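Local coordinates for histone-lysine N-methyltransferase family member SUVH9 (Arabidopsis thaliana, PDB 4NJ5), which takes part in gene and transposon silencing, lacks methyltransferase activity, and may bind methylated DNA to recruit RNA polymerase V to chromatin, at residues Ala316-Glu321 and Pro335-Cys340; Ile322-Asn327 and Asn352-Lys357; Val469-Val474 and Val486-Ala491. All blocks are in the same frame, centred on the assembly; numbering follows the deposited sequence.

Interaction 1 (Ala316-Glu321 and Pro335-Cys340). With ZN (zinc ion), chain B; ZN (zinc ion), chain C.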
ATOM      1  N   ALA A 316      -4.995 -17.843  21.862  1.00 24.80           N
ATOM      2  CA  ALA A 316      -4.011 -18.255  22.856  1.00 25.73           C
ATOM      3  C   ALA A 316      -2.758 -18.790  22.162  1.00 27.52           C
ATOM      4  O   ALA A 316      -1.638 -18.570  22.637  1.00 31.51           O
ATOM      5  CB  ALA A 316      -4.592 -19.303  23.781  1.00 27.09           C
ATOM      6  N   LYS A 317      -2.947 -19.496  21.046  1.00 29.42           N
ATOM      7  CA  LYS A 317      -1.828 -20.030  20.270  1.00 30.07           C
ATOM      8  C   LYS A 317      -0.990 -18.898  19.683  1.00 28.97           C
ATOM      9  O   LYS A 317       0.206 -19.058  19.448  1.00 27.44           O
ATOM     10  CB  LYS A 317      -2.330 -20.956  19.149  1.00 30.29           C
ATOM     11  CG  LYS A 317      -3.138 -22.157  19.624  1.00 30.15           C
ATOM     12  CD  LYS A 317      -3.672 -22.994  18.449  1.00 31.18           C
ATOM     13  CE  LYS A 317      -2.561 -23.790  17.778  1.00 31.94           C
ATOM     14  NZ  LYS A 317      -2.890 -24.143  16.369  1.00 32.22           N
ATOM     15  N   ASN A 318      -1.637 -17.758  19.454  1.00 22.52           N
ATOM     16  CA  ASN A 318      -0.981 -16.577  18.903  1.00 21.76           C
ATOM     17  C   ASN A 318      -0.637 -15.549  19.982  1.00 22.41           C
ATOM     18  O   ASN A 318      -0.756 -14.344  19.767  1.00 22.00           O
ATOM     19  CB  ASN A 318      -1.852 -15.942  17.811  1.00 20.76           C
ATOM     20  CG  ASN A 318      -1.951 -16.812  16.561  1.00 25.18           C
ATOM     21  OD1 ASN A 318      -1.095 -16.749  15.679  1.00 23.88           O
ATOM     22  ND2 ASN A 318      -3.003 -17.621  16.480  1.00 23.50           N
ATOM     23  N   SER A 319      -0.233 -16.043  21.149  1.00 23.58           N
ATOM     24  CA  SER A 319       0.222 -15.198  22.255  1.00 28.52           C
ATOM     25  C   SER A 319      -0.811 -14.173  22.709  1.00 28.84           C
ATOM     26  O   SER A 319      -0.457 -13.090  23.177  1.00 32.96           O
ATOM     27  CB  SER A 319       1.534 -14.490  21.900  1.00 28.97           C
ATOM     28  OG  SER A 319       2.579 -15.428  21.707  1.00 34.22           O
ATOM     29  N   GLY A 320      -2.085 -14.515  22.563  1.00 28.33           N
ATOM     30  CA  GLY A 320      -3.158 -13.652  23.018  1.00 24.68           C
ATOM     31  C   GLY A 320      -3.649 -12.650  21.987  1.00 26.68           C
ATOM     32  O   GLY A 320      -4.513 -11.831  22.286  1.00 23.84           O
ATOM     33  N   GLU A 321      -3.119 -12.712  20.770  1.00 22.52           N
ATOM     34  CA  GLU A 321      -3.545 -11.766  19.744  1.00 21.60           C
ATOM     35  C   GLU A 321      -3.602 -12.378  18.348  1.00 20.59           C
ATOM     36  O   GLU A 321      -2.580 -12.765  17.790  1.00 20.18           O
ATOM     37  CB  GLU A 321      -2.647 -10.526  19.734  1.00 27.90           C
ATOM     38  CG  GLU A 321      -3.192  -9.390  18.880  1.00 29.96           C
ATOM     39  CD  GLU A 321      -2.198  -8.261  18.693  1.00 32.75           C
ATOM     40  OE1 GLU A 321      -0.984  -8.540  18.615  1.00 39.21           O
ATOM     41  OE2 GLU A 321      -2.633  -7.093  18.622  1.00 30.60           O
ATOM     42  N   PRO A 335       6.748 -13.728  15.432  1.00 20.87           N
ATOM     43  CA  PRO A 335       7.697 -14.745  14.953  1.00 21.13           C
ATOM     44  C   PRO A 335       7.016 -15.930  14.270  1.00 20.51           C
ATOM     45  O   PRO A 335       7.641 -16.633  13.473  1.00 24.63           O
ATOM     46  CB  PRO A 335       8.387 -15.218  16.239  1.00 22.49           C
ATOM     47  CG  PRO A 335       7.398 -14.941  17.323  1.00 23.27           C
ATOM     48  CD  PRO A 335       6.671 -13.687  16.901  1.00 21.90           C
ATOM     49  N   LEU A 336       5.744 -16.140  14.584  1.00 20.18           N
ATOM     50  CA  LEU A 336       4.999 -17.268  14.047  1.00 20.91           C
ATOM     51  C   LEU A 336       3.501 -17.000  14.101  1.00 20.20           C
ATOM     52  O   LEU A 336       2.961 -16.629  15.142  1.00 22.66           O
ATOM     53  CB  LEU A 336       5.330 -18.544  14.827  1.00 20.78           C
ATOM     54  CG  LEU A 336       4.689 -19.845  14.345  1.00 20.70           C
ATOM     55  CD1 LEU A 336       5.136 -20.175  12.926  1.00 20.15           C
ATOM     56  CD2 LEU A 336       5.033 -20.975  15.296  1.00 21.86           C
ATOM     57  N   ILE A 337       2.834 -17.185  12.970  1.00 18.58           N
ATOM     58  CA  ILE A 337       1.390 -17.019  12.913  1.00 18.25           C
ATOM     59  C   ILE A 337       0.685 -18.371  12.817  1.00 21.22           C
ATOM     60  O   ILE A 337       0.972 -19.173  11.924  1.00 23.28           O
ATOM     61  CB  ILE A 337       0.968 -16.137  11.724  1.00 17.41           C
ATOM     62  CG1 ILE A 337       1.643 -14.765  11.810  1.00 17.25           C
ATOM     63  CG2 ILE A 337      -0.546 -15.995  11.685  1.00 17.27           C
ATOM     64  CD1 ILE A 337       1.313 -13.840  10.656  1.00 16.57           C
ATOM     65  N   HIS A 338      -0.226 -18.622  13.753  1.00 19.28           N
ATOM     66  CA  HIS A 338      -1.061 -19.817  13.710  1.00 19.51           C
ATOM     67  C   HIS A 338      -2.440 -19.471  13.157  1.00 19.19           C
ATOM     68  O   HIS A 338      -3.284 -18.916  13.866  1.00 19.42           O
ATOM     69  CB  HIS A 338      -1.209 -20.434  15.105  1.00 20.56           C
ATOM     70  CG  HIS A 338       0.084 -20.872  15.721  1.00 25.76           C
ATOM     71  ND1 HIS A 338       0.576 -22.150  15.585  1.00 26.24           N
ATOM     72  CD2 HIS A 338       0.978 -20.201  16.486  1.00 24.91           C
ATOM     73  CE1 HIS A 338       1.724 -22.250  16.236  1.00 27.32           C
ATOM     74  NE2 HIS A 338       1.988 -21.082  16.792  1.00 27.48           N
ATOM     75  N   GLU A 339      -2.662 -19.783  11.884  1.00 18.78           N
ATOM     76  CA  GLU A 339      -3.977 -19.598  11.283  1.00 18.70           C
ATOM     77  C   GLU A 339      -4.868 -20.778  11.634  1.00 19.62           C
ATOM     78  O   GLU A 339      -4.379 -21.842  12.004  1.00 20.19           O
ATOM     79  CB  GLU A 339      -3.873 -19.439   9.762  1.00 18.10           C
ATOM     80  CG  GLU A 339      -3.388 -18.065   9.324  1.00 23.90           C
ATOM     81  CD  GLU A 339      -3.412 -17.873   7.817  1.00 21.48           C
ATOM     82  OE1 GLU A 339      -3.996 -18.721   7.104  1.00 17.22           O
ATOM     83  OE2 GLU A 339      -2.845 -16.863   7.350  1.00 19.51           O
ATOM     84  N   CYS A 340      -6.177 -20.589  11.527  1.00 26.55           N
ATOM     85  CA  CYS A 340      -7.108 -21.685  11.747  1.00 23.54           C
ATOM     86  C   CYS A 340      -6.978 -22.715  10.636  1.00 25.02           C
ATOM     87  O   CYS A 340      -6.707 -22.370   9.487  1.00 20.47           O
ATOM     88  CB  CYS A 340      -8.537 -21.165  11.818  1.00 21.30           C
ATOM     89  SG  CYS A 340      -8.806 -20.008  13.166  1.00 23.58           S
TER
HETATM   90 ZN    ZN B 801      -9.045 -21.540  14.953  1.00 32.13          ZN
HETATM   91 ZN    ZN C 802     -10.983 -18.997  13.090  0.90 28.62          ZN

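Interaction 2 (Ile322-Asn327 and Asn352-Lys357)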
ATOM      1  N   ILE A 322      -4.810 -12.457  17.798  1.00 30.00           N
ATOM      2  CA  ILE A 322      -5.014 -12.910  16.430  1.00 23.28           C
ATOM      3  C   ILE A 322      -4.246 -11.996  15.482  1.00 21.79           C
ATOM      4  O   ILE A 322      -4.368 -10.776  15.551  1.00 23.65           O
ATOM      5  CB  ILE A 322      -6.505 -12.902  16.057  1.00 22.30           C
ATOM      6  CG1 ILE A 322      -7.297 -13.814  16.994  1.00 23.34           C
ATOM      7  CG2 ILE A 322      -6.697 -13.349  14.619  1.00 25.96           C
ATOM      8  CD1 ILE A 322      -7.080 -15.289  16.738  1.00 20.67           C
ATOM      9  N   ALA A 323      -3.452 -12.595  14.600  1.00 24.41           N
ATOM     10  CA  ALA A 323      -2.540 -11.844  13.738  1.00 22.20           C
ATOM     11  C   ALA A 323      -3.205 -10.767  12.875  1.00 19.94           C
ATOM     12  O   ALA A 323      -2.588  -9.749  12.578  1.00 19.48           O
ATOM     13  CB  ALA A 323      -1.738 -12.794  12.866  1.00 22.73           C
ATOM     14  N   TYR A 324      -4.454 -10.985  12.473  1.00 19.22           N
ATOM     15  CA  TYR A 324      -5.078 -10.110  11.484  1.00 20.97           C
ATOM     16  C   TYR A 324      -6.327  -9.411  11.997  1.00 24.97           C
ATOM     17  O   TYR A 324      -7.004  -9.913  12.896  1.00 28.28           O
ATOM     18  CB  TYR A 324      -5.440 -10.902  10.226  1.00 16.51           C
ATOM     19  CG  TYR A 324      -4.411 -11.927   9.823  1.00 16.24           C
ATOM     20  CD1 TYR A 324      -3.362 -11.595   8.977  1.00 18.14           C
ATOM     21  CD2 TYR A 324      -4.493 -13.233  10.281  1.00 16.56           C
ATOM     22  CE1 TYR A 324      -2.423 -12.537   8.600  1.00 15.98           C
ATOM     23  CE2 TYR A 324      -3.561 -14.182   9.912  1.00 19.52           C
ATOM     24  CZ  TYR A 324      -2.529 -13.830   9.071  1.00 17.06           C
ATOM     25  OH  TYR A 324      -1.596 -14.777   8.704  1.00 16.30           O
ATOM     26  N   ASP A 325      -6.630  -8.253  11.412  1.00 20.10           N
ATOM     27  CA  ASP A 325      -7.889  -7.570  11.689  1.00 19.59           C
ATOM     28  C   ASP A 325      -9.009  -8.201  10.860  1.00 18.57           C
ATOM     29  O   ASP A 325      -8.795  -9.228  10.212  1.00 17.55           O
ATOM     30  CB  ASP A 325      -7.785  -6.046  11.461  1.00 17.81           C
ATOM     31  CG  ASP A 325      -7.507  -5.661  10.002  1.00 24.49           C
ATOM     32  OD1 ASP A 325      -7.558  -6.523   9.097  1.00 23.16           O
ATOM     33  OD2 ASP A 325      -7.252  -4.460   9.759  1.00 27.09           O
ATOM     34  N   TYR A 326     -10.190  -7.593  10.867  1.00 18.41           N
ATOM     35  CA  TYR A 326     -11.320  -8.158  10.133  1.00 21.94           C
ATOM     36  C   TYR A 326     -11.289  -7.864   8.634  1.00 26.48           C
ATOM     37  O   TYR A 326     -12.198  -8.253   7.904  1.00 31.59           O
ATOM     38  CB  TYR A 326     -12.650  -7.714  10.751  1.00 19.74           C
ATOM     39  CG  TYR A 326     -12.919  -8.368  12.083  1.00 20.41           C
ATOM     40  CD1 TYR A 326     -13.593  -9.584  12.161  1.00 20.81           C
ATOM     41  CD2 TYR A 326     -12.480  -7.783  13.264  1.00 20.47           C
ATOM     42  CE1 TYR A 326     -13.832 -10.194  13.381  1.00 21.45           C
ATOM     43  CE2 TYR A 326     -12.713  -8.384  14.487  1.00 22.30           C
ATOM     44  CZ  TYR A 326     -13.389  -9.588  14.540  1.00 23.87           C
ATOM     45  OH  TYR A 326     -13.622 -10.183  15.758  1.00 25.27           O
ATOM     46  N   ASN A 327     -10.242  -7.186   8.177  1.00 28.54           N
ATOM     47  CA  ASN A 327     -10.094  -6.883   6.759  1.00 30.03           C
ATOM     48  C   ASN A 327      -8.987  -7.737   6.140  1.00 30.56           C
ATOM     49  O   ASN A 327      -8.640  -7.578   4.968  1.00 33.30           O
ATOM     50  CB  ASN A 327      -9.803  -5.394   6.560  1.00 35.79           C
ATOM     51  CG  ASN A 327     -10.130  -4.914   5.157  1.00 38.85           C
ATOM     52  OD1 ASN A 327     -11.023  -5.446   4.498  1.00 39.24           O
ATOM     53  ND2 ASN A 327      -9.405  -3.898   4.696  1.00 36.16           N
ATOM     54  N   ASN A 352      -8.993 -15.269  10.787  1.00 24.99           N
ATOM     55  CA  ASN A 352      -7.733 -15.959  11.032  1.00 23.07           C
ATOM     56  C   ASN A 352      -7.417 -16.994   9.951  1.00 23.25           C
ATOM     57  O   ASN A 352      -6.771 -18.011  10.213  1.00 26.38           O
ATOM     58  CB  ASN A 352      -7.720 -16.598  12.424  1.00 19.13           C
ATOM     59  CG  ASN A 352      -6.313 -16.858  12.928  1.00 22.91           C
ATOM     60  OD1 ASN A 352      -5.372 -16.147  12.567  1.00 19.07           O
ATOM     61  ND2 ASN A 352      -6.158 -17.891  13.751  1.00 19.61           N
ATOM     62  N   ARG A 353      -7.876 -16.721   8.732  1.00 19.29           N
ATOM     63  CA  ARG A 353      -7.617 -17.603   7.595  1.00 21.02           C
ATOM     64  C   ARG A 353      -7.121 -16.814   6.384  1.00 24.23           C
ATOM     65  O   ARG A 353      -7.572 -17.041   5.268  1.00 30.10           O
ATOM     66  CB  ARG A 353      -8.879 -18.391   7.222  1.00 19.97           C
ATOM     67  CG  ARG A 353      -9.354 -19.389   8.273  1.00 24.46           C
ATOM     68  CD  ARG A 353     -10.546 -20.196   7.760  1.00 25.56           C
ATOM     69  NE  ARG A 353     -11.084 -21.124   8.755  1.00 24.33           N
ATOM     70  CZ  ARG A 353     -10.659 -22.376   8.921  1.00 26.22           C
ATOM     71  NH1 ARG A 353      -9.679 -22.851   8.167  1.00 24.26           N
ATOM     72  NH2 ARG A 353     -11.213 -23.154   9.843  1.00 24.51           N
ATOM     73  N   VAL A 354      -6.185 -15.897   6.603  1.00 21.21           N
ATOM     74  CA  VAL A 354      -5.730 -14.999   5.543  1.00 16.31           C
ATOM     75  C   VAL A 354      -4.851 -15.667   4.479  1.00 16.15           C
ATOM     76  O   VAL A 354      -5.241 -15.747   3.314  1.00 16.30           O
ATOM     77  CB  VAL A 354      -5.009 -13.760   6.126  1.00 18.05           C
ATOM     78  CG1 VAL A 354      -4.414 -12.905   5.011  1.00 16.86           C
ATOM     79  CG2 VAL A 354      -5.976 -12.944   6.961  1.00 16.12           C
ATOM     80  N   THR A 355      -3.676 -16.148   4.876  1.00 15.98           N
ATOM     81  CA  THR A 355      -2.683 -16.617   3.907  1.00 17.03           C
ATOM     82  C   THR A 355      -3.051 -17.929   3.207  1.00 18.91           C
ATOM     83  O   THR A 355      -2.552 -18.210   2.116  1.00 19.13           O
ATOM     84  CB  THR A 355      -1.274 -16.742   4.533  1.00 15.72           C
ATOM     85  OG1 THR A 355      -1.265 -17.797   5.502  1.00 16.15           O
ATOM     86  CG2 THR A 355      -0.865 -15.435   5.198  1.00 15.40           C
ATOM     87  N   GLN A 356      -3.923 -18.722   3.825  1.00 17.62           N
ATOM     88  CA  GLN A 356      -4.364 -19.982   3.229  1.00 17.98           C
ATOM     89  C   GLN A 356      -5.226 -19.774   1.973  1.00 20.18           C
ATOM     90  O   GLN A 356      -5.462 -20.714   1.218  1.00 24.82           O
ATOM     91  CB  GLN A 356      -5.097 -20.850   4.262  1.00 18.30           C
ATOM     92  CG  GLN A 356      -6.389 -20.244   4.785  1.00 18.52           C
ATOM     93  CD  GLN A 356      -6.896 -20.926   6.047  1.00 21.70           C
ATOM     94  OE1 GLN A 356      -7.946 -21.574   6.041  1.00 22.37           O
ATOM     95  NE2 GLN A 356      -6.157 -20.768   7.143  1.00 18.89           N
ATOM     96  N   LYS A 357      -5.682 -18.541   1.754  1.00 20.71           N
ATOM     97  CA  LYS A 357      -6.421 -18.182   0.539  1.00 21.07           C
ATOM     98  C   LYS A 357      -5.530 -18.176  -0.700  1.00 18.45           C
ATOM     99  O   LYS A 357      -6.015 -18.317  -1.820  1.00 19.09           O
ATOM    100  CB  LYS A 357      -7.057 -16.795   0.678  1.00 27.95           C
ATOM    101  CG  LYS A 357      -8.538 -16.786   1.005  1.00 35.46           C
ATOM    102  CD  LYS A 357      -8.778 -17.067   2.470  1.00 40.00           C
ATOM    103  CE  LYS A 357     -10.220 -16.801   2.859  1.00 45.03           C
ATOM    104  NZ  LYS A 357     -10.641 -17.687   3.980  1.00 47.54           N
TER
HETATM  105  O   HOH W   1      -3.467 -15.205  14.343  1.00 24.44           O

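Interaction 3 (Val469-Val474 and Val486-Ala491)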
ATOM      1  N   VAL A 469       8.391  -5.147   1.330  1.00 21.63           N
ATOM      2  CA  VAL A 469       7.693  -6.392   1.634  1.00 21.99           C
ATOM      3  C   VAL A 469       8.339  -7.100   2.821  1.00 23.43           C
ATOM      4  O   VAL A 469       9.552  -7.311   2.843  1.00 24.46           O
ATOM      5  CB  VAL A 469       7.694  -7.353   0.428  1.00 17.19           C
ATOM      6  CG1 VAL A 469       7.021  -8.667   0.796  1.00 16.24           C
ATOM      7  CG2 VAL A 469       7.006  -6.712  -0.773  1.00 16.68           C
ATOM      8  N   ILE A 470       7.525  -7.464   3.808  1.00 18.87           N
ATOM      9  CA  ILE A 470       8.025  -8.194   4.966  1.00 20.22           C
ATOM     10  C   ILE A 470       7.632  -9.662   4.923  1.00 18.61           C
ATOM     11  O   ILE A 470       6.720 -10.065   4.189  1.00 16.18           O
ATOM     12  CB  ILE A 470       7.526  -7.600   6.298  1.00 26.78           C
ATOM     13  CG1 ILE A 470       6.007  -7.744   6.410  1.00 27.25           C
ATOM     14  CG2 ILE A 470       7.970  -6.149   6.443  1.00 26.37           C
ATOM     15  CD1 ILE A 470       5.469  -7.453   7.793  1.00 30.25           C
ATOM     16  N   VAL A 471       8.325 -10.448   5.739  1.00 20.74           N
ATOM     17  CA  VAL A 471       8.115 -11.884   5.810  1.00 19.94           C
ATOM     18  C   VAL A 471       7.475 -12.266   7.145  1.00 19.02           C
ATOM     19  O   VAL A 471       7.826 -11.713   8.191  1.00 18.83           O
ATOM     20  CB  VAL A 471       9.457 -12.631   5.650  1.00 30.53           C
ATOM     21  CG1 VAL A 471       9.281 -14.127   5.866  1.00 33.33           C
ATOM     22  CG2 VAL A 471      10.061 -12.348   4.282  1.00 28.35           C
ATOM     23  N   GLN A 472       6.524 -13.196   7.097  1.00 17.23           N
ATOM     24  CA  GLN A 472       5.963 -13.802   8.300  1.00 17.33           C
ATOM     25  C   GLN A 472       5.906 -15.316   8.141  1.00 22.88           C
ATOM     26  O   GLN A 472       5.535 -15.824   7.080  1.00 27.10           O
ATOM     27  CB  GLN A 472       4.556 -13.265   8.577  1.00 16.45           C
ATOM     28  CG  GLN A 472       4.494 -11.786   8.945  1.00 19.62           C
ATOM     29  CD  GLN A 472       4.953 -11.506  10.366  1.00 19.87           C
ATOM     30  OE1 GLN A 472       4.140 -11.436  11.293  1.00 20.33           O
ATOM     31  NE2 GLN A 472       6.263 -11.337  10.541  1.00 19.64           N
ATOM     32  N   PHE A 473       6.271 -16.039   9.195  1.00 20.54           N
ATOM     33  CA  PHE A 473       6.151 -17.491   9.188  1.00 22.62           C
ATOM     34  C   PHE A 473       4.759 -17.920   9.660  1.00 23.96           C
ATOM     35  O   PHE A 473       4.330 -17.571  10.763  1.00 20.24           O
ATOM     36  CB  PHE A 473       7.254 -18.142  10.032  1.00 24.73           C
ATOM     37  CG  PHE A 473       8.642 -17.929   9.482  1.00 28.39           C
ATOM     38  CD1 PHE A 473       8.990 -18.419   8.233  1.00 30.58           C
ATOM     39  CD2 PHE A 473       9.598 -17.243  10.216  1.00 31.89           C
ATOM     40  CE1 PHE A 473      10.266 -18.223   7.720  1.00 33.81           C
ATOM     41  CE2 PHE A 473      10.877 -17.046   9.710  1.00 35.13           C
ATOM     42  CZ  PHE A 473      11.210 -17.536   8.461  1.00 33.65           C
ATOM     43  N   VAL A 474       4.082 -18.682   8.817  1.00 21.65           N
ATOM     44  CA  VAL A 474       2.732 -19.084   9.020  1.00 20.11           C
ATOM     45  C   VAL A 474       2.468 -20.576   8.971  1.00 27.46           C
ATOM     46  O   VAL A 474       2.977 -21.287   8.173  1.00 29.11           O
ATOM     47  CB  VAL A 474       1.797 -18.363   8.066  1.00 17.97           C
ATOM     48  CG1 VAL A 474       0.399 -18.874   8.185  1.00 16.97           C
ATOM     49  CG2 VAL A 474       1.848 -16.892   8.302  1.00 16.62           C
ATOM     50  N   VAL A 486       6.341 -19.582   4.354  1.00 17.41           N
ATOM     51  CA  VAL A 486       6.884 -18.240   4.245  1.00 19.08           C
ATOM     52  C   VAL A 486       5.862 -17.377   3.521  1.00 18.28           C
ATOM     53  O   VAL A 486       5.604 -17.576   2.332  1.00 21.18           O
ATOM     54  CB  VAL A 486       8.215 -18.250   3.461  1.00 27.66           C
ATOM     55  CG1 VAL A 486       8.877 -16.883   3.503  1.00 22.87           C
ATOM     56  CG2 VAL A 486       9.149 -19.321   4.019  1.00 26.12           C
ATOM     57  N   MET A 487       5.260 -16.435   4.242  1.00 17.15           N
ATOM     58  CA  MET A 487       4.210 -15.598   3.672  1.00 16.86           C
ATOM     59  C   MET A 487       4.644 -14.139   3.593  1.00 16.17           C
ATOM     60  O   MET A 487       5.215 -13.600   4.541  1.00 18.18           O
ATOM     61  CB  MET A 487       2.923 -15.726   4.485  1.00 19.18           C
ATOM     62  CG  MET A 487       2.385 -17.147   4.571  1.00 16.22           C
ATOM     63  SD  MET A 487       1.907 -17.794   2.962  1.00 22.81           S
ATOM     64  CE  MET A 487       1.064 -19.308   3.427  1.00 16.43           C
ATOM     65  N   LEU A 488       4.369 -13.504   2.461  1.00 15.31           N
ATOM     66  CA  LEU A 488       4.824 -12.139   2.230  1.00 15.32           C
ATOM     67  C   LEU A 488       3.703 -11.130   2.397  1.00 15.05           C
ATOM     68  O   LEU A 488       2.573 -11.360   1.968  1.00 14.85           O
ATOM     69  CB  LEU A 488       5.443 -12.013   0.840  1.00 15.50           C
ATOM     70  CG  LEU A 488       6.570 -13.009   0.571  1.00 15.91           C
ATOM     71  CD1 LEU A 488       7.068 -12.869  -0.851  1.00 18.01           C
ATOM     72  CD2 LEU A 488       7.707 -12.810   1.564  1.00 16.32           C
ATOM     73  N   PHE A 489       4.028 -10.006   3.027  1.00 20.24           N
ATOM     74  CA  PHE A 489       3.049  -8.957   3.263  1.00 18.51           C
ATOM     75  C   PHE A 489       3.591  -7.616   2.798  1.00 21.12           C
ATOM     76  O   PHE A 489       4.777  -7.333   2.951  1.00 21.71           O
ATOM     77  CB  PHE A 489       2.709  -8.868   4.753  1.00 17.51           C
ATOM     78  CG  PHE A 489       2.010 -10.084   5.297  1.00 17.67           C
ATOM     79  CD1 PHE A 489       2.719 -11.241   5.587  1.00 15.16           C
ATOM     80  CD2 PHE A 489       0.647 -10.059   5.543  1.00 17.17           C
ATOM     81  CE1 PHE A 489       2.079 -12.355   6.095  1.00 15.19           C
ATOM     82  CE2 PHE A 489      -0.002 -11.176   6.055  1.00 17.97           C
ATOM     83  CZ  PHE A 489       0.716 -12.324   6.331  1.00 15.09           C
ATOM     84  N   ALA A 490       2.716  -6.788   2.236  1.00 19.23           N
ATOM     85  CA  ALA A 490       3.078  -5.422   1.898  1.00 15.65           C
ATOM     86  C   ALA A 490       3.368  -4.657   3.181  1.00 17.90           C
ATOM     87  O   ALA A 490       2.584  -4.696   4.126  1.00 19.55           O
ATOM     88  CB  ALA A 490       1.961  -4.752   1.120  1.00 15.64           C
ATOM     89  N   ALA A 491       4.500  -3.967   3.219  1.00 16.53           N
ATOM     90  CA  ALA A 491       4.897  -3.235   4.415  1.00 23.03           C
ATOM     91  C   ALA A 491       4.352  -1.806   4.425  1.00 22.94           C
ATOM     92  O   ALA A 491       4.310  -1.158   5.471  1.00 21.83           O
ATOM     93  CB  ALA A 491       6.411  -3.234   4.559  1.00 17.71           C
TER

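Interaction 1 (Ala316-Glu321 and Pro335-Cys340)
The backbone oxygen of His338 is held by two amide N-H groups, one from Asn318 and one from Asn352 of the neighbouring contact. Asn318 ND2 lies 2.9 Å from His338 O, on a lone pair in the carbonyl plane and with a nearly straight bond (165°). The other end of the same amide completes the pairing, as Asn318 OD1 accepts the N-H of His338 N at 2.8 Å. One side chain thus satisfies both backbone groups of a residue in the short strand 337-338, a task suited to asparagine, whose compact amide carries a donor and an acceptor side by side. A third bond, ND2 to Cys314 O, helps hold the amide in that orientation.

Asn318 stands where helix 313-317 ends in a Schellman motif. A type I' turn from Asn318 to Glu321 then redirects the chain, and Gly320 takes up a positive phi of 90° that would press a CB against the preceding carbonyl.

Lys317 crosses the His338 side chain at about a right angle, its chain bent at chi3 (73°), leaving NZ 4.1 Å from His338 ND1 without a bond. Lys317 O approaches His338 CD2 obliquely at 3.3 Å.

Two residues beyond His338, Cys340 SG bridges two zinc ions, each 2.4 Å away, within the triangular pre-SET cluster. The lysine ammonium would probably disfavour a second proton on His338, whose buried ND1 has no hydrogen-bond partner, while the uncharged amide of Asn318 ties the cysteine-bearing chain to the helix end beside the zinc cluster without adding charge.

Interaction 2 (Ile322-Asn327 and Asn352-Lys357)
Tyr324 lays one face of its ring against Val354, whose CG2 methyl sits 3.5 Å from the ring centroid and only 16° off the ring normal, a CH-pi contact. CG1 of Val354 is anti to the backbone N (chi1 174°), which leaves CG2 as the branch over the ring. Ala323 CB lies on the opposite face, offset toward the rim, so the ring is held between two methyl groups. At the ring's edge, in its plane, lies Asn352 OD1, 3.8 Å from Tyr324 CE2, the amide turned 48° from the ring. The same oxygen meets Ile322 CG2 at 3.7 Å, and a water donates to it at 2.8 Å. That water also accepts the N-H of Ala323, so it links segments 322-327 and 352-357, which share no direct hydrogen bond. Asparagine suits this place because OD1 serves the water while ND2 donates to His338 O.

Both segments belong to the pre-SET region, and their side chains meet the SET-domain sheet: Tyr324 and Thr355 touch Phe489 and Val474, and Thr355 also touches Met487. Tyrosine adds a hydroxyl to its flat face, and OH packs 3.6 Å from Thr355 CG2. Thr355 OG1 is hydrogen-bonded to Glu339 OE2, and Tyr324 OH makes a weak hydrogen bond to the same oxygen; two hydroxyls thus converge on one carboxylate oxygen, which would probably help it keep its negative charge in these buried surroundings.

Each segment is also braced internally. Asp325 OD1 accepts Asn327 N at 2.9 Å, from above the carboxylate plane, in an Asx turn. Across on the other segment, Arg353 NH1 reaches a lone pair of Gln356 OE1 at 3.0 Å, with the oxygen in the guanidinium plane.

Interaction 3 (Val469-Val474 and Val486-Ala491)
Gln472 and Met487 form a hydrogen-bonded antiparallel pair, in which Gln472 N to Met487 O and Met487 N to Gln472 O are both 2.9 Å; Ile470 pairs with Phe489 in the same way, so four backbone bonds join the two segments. Packing is close on the buried face that carries Ile470, Gln472, Met487 and Phe489. There the Gln472 side chain crosses Phe489 at about a right angle, its CB 3.6 Å from Phe489 CE1. A bend at chi2 (-76°) folds the amide back, and NE2 donates to Val471 O at 2.8 Å while OE1 accepts Lys334 N. A leucine in its place would probably leave Lys334 N and Val471 O without these mates.

On the other face the contact thins at Phe473, partly exposed, whose ring edge meets Val486 with CE1 4.0 Å from CG2. Val471, also partly exposed, packs closely, its CG2 3.6 Å from Leu488 CD2. Beta-branched valines suit extended strands, and here their methyls touch across the pair.

Leu502 of strand 501-502 packs on Val469, Val471 and Leu488. Within the SET-domain sheet the hairpin is central, flanked by strand 337-338 beside 469-475 and strand 386-389 beside 485-490.

In the fold
Interactions 1 and 2 interlock along the chain, their segments alternating through the pre-SET region, whereas both partners of interaction 3 come later, in the SET domain. The centre of interaction 2 lies about 11 Å from that of interaction 1 and about 12 Å from that of interaction 3, while the centres of interactions 1 and 3 are about 15 Å apart. The short strand 337-338 of interaction 1 joins the sheet of interaction 3 as a parallel neighbour of strand 469-475, with Ile337 N bonded to Phe473 O. Interaction 2 meets that sheet through side chains. The zinc-binding region is therefore joined to the SET domain by both backbone pairing and side-chain packing, in a protein that retains this framework without methyltransferase activity.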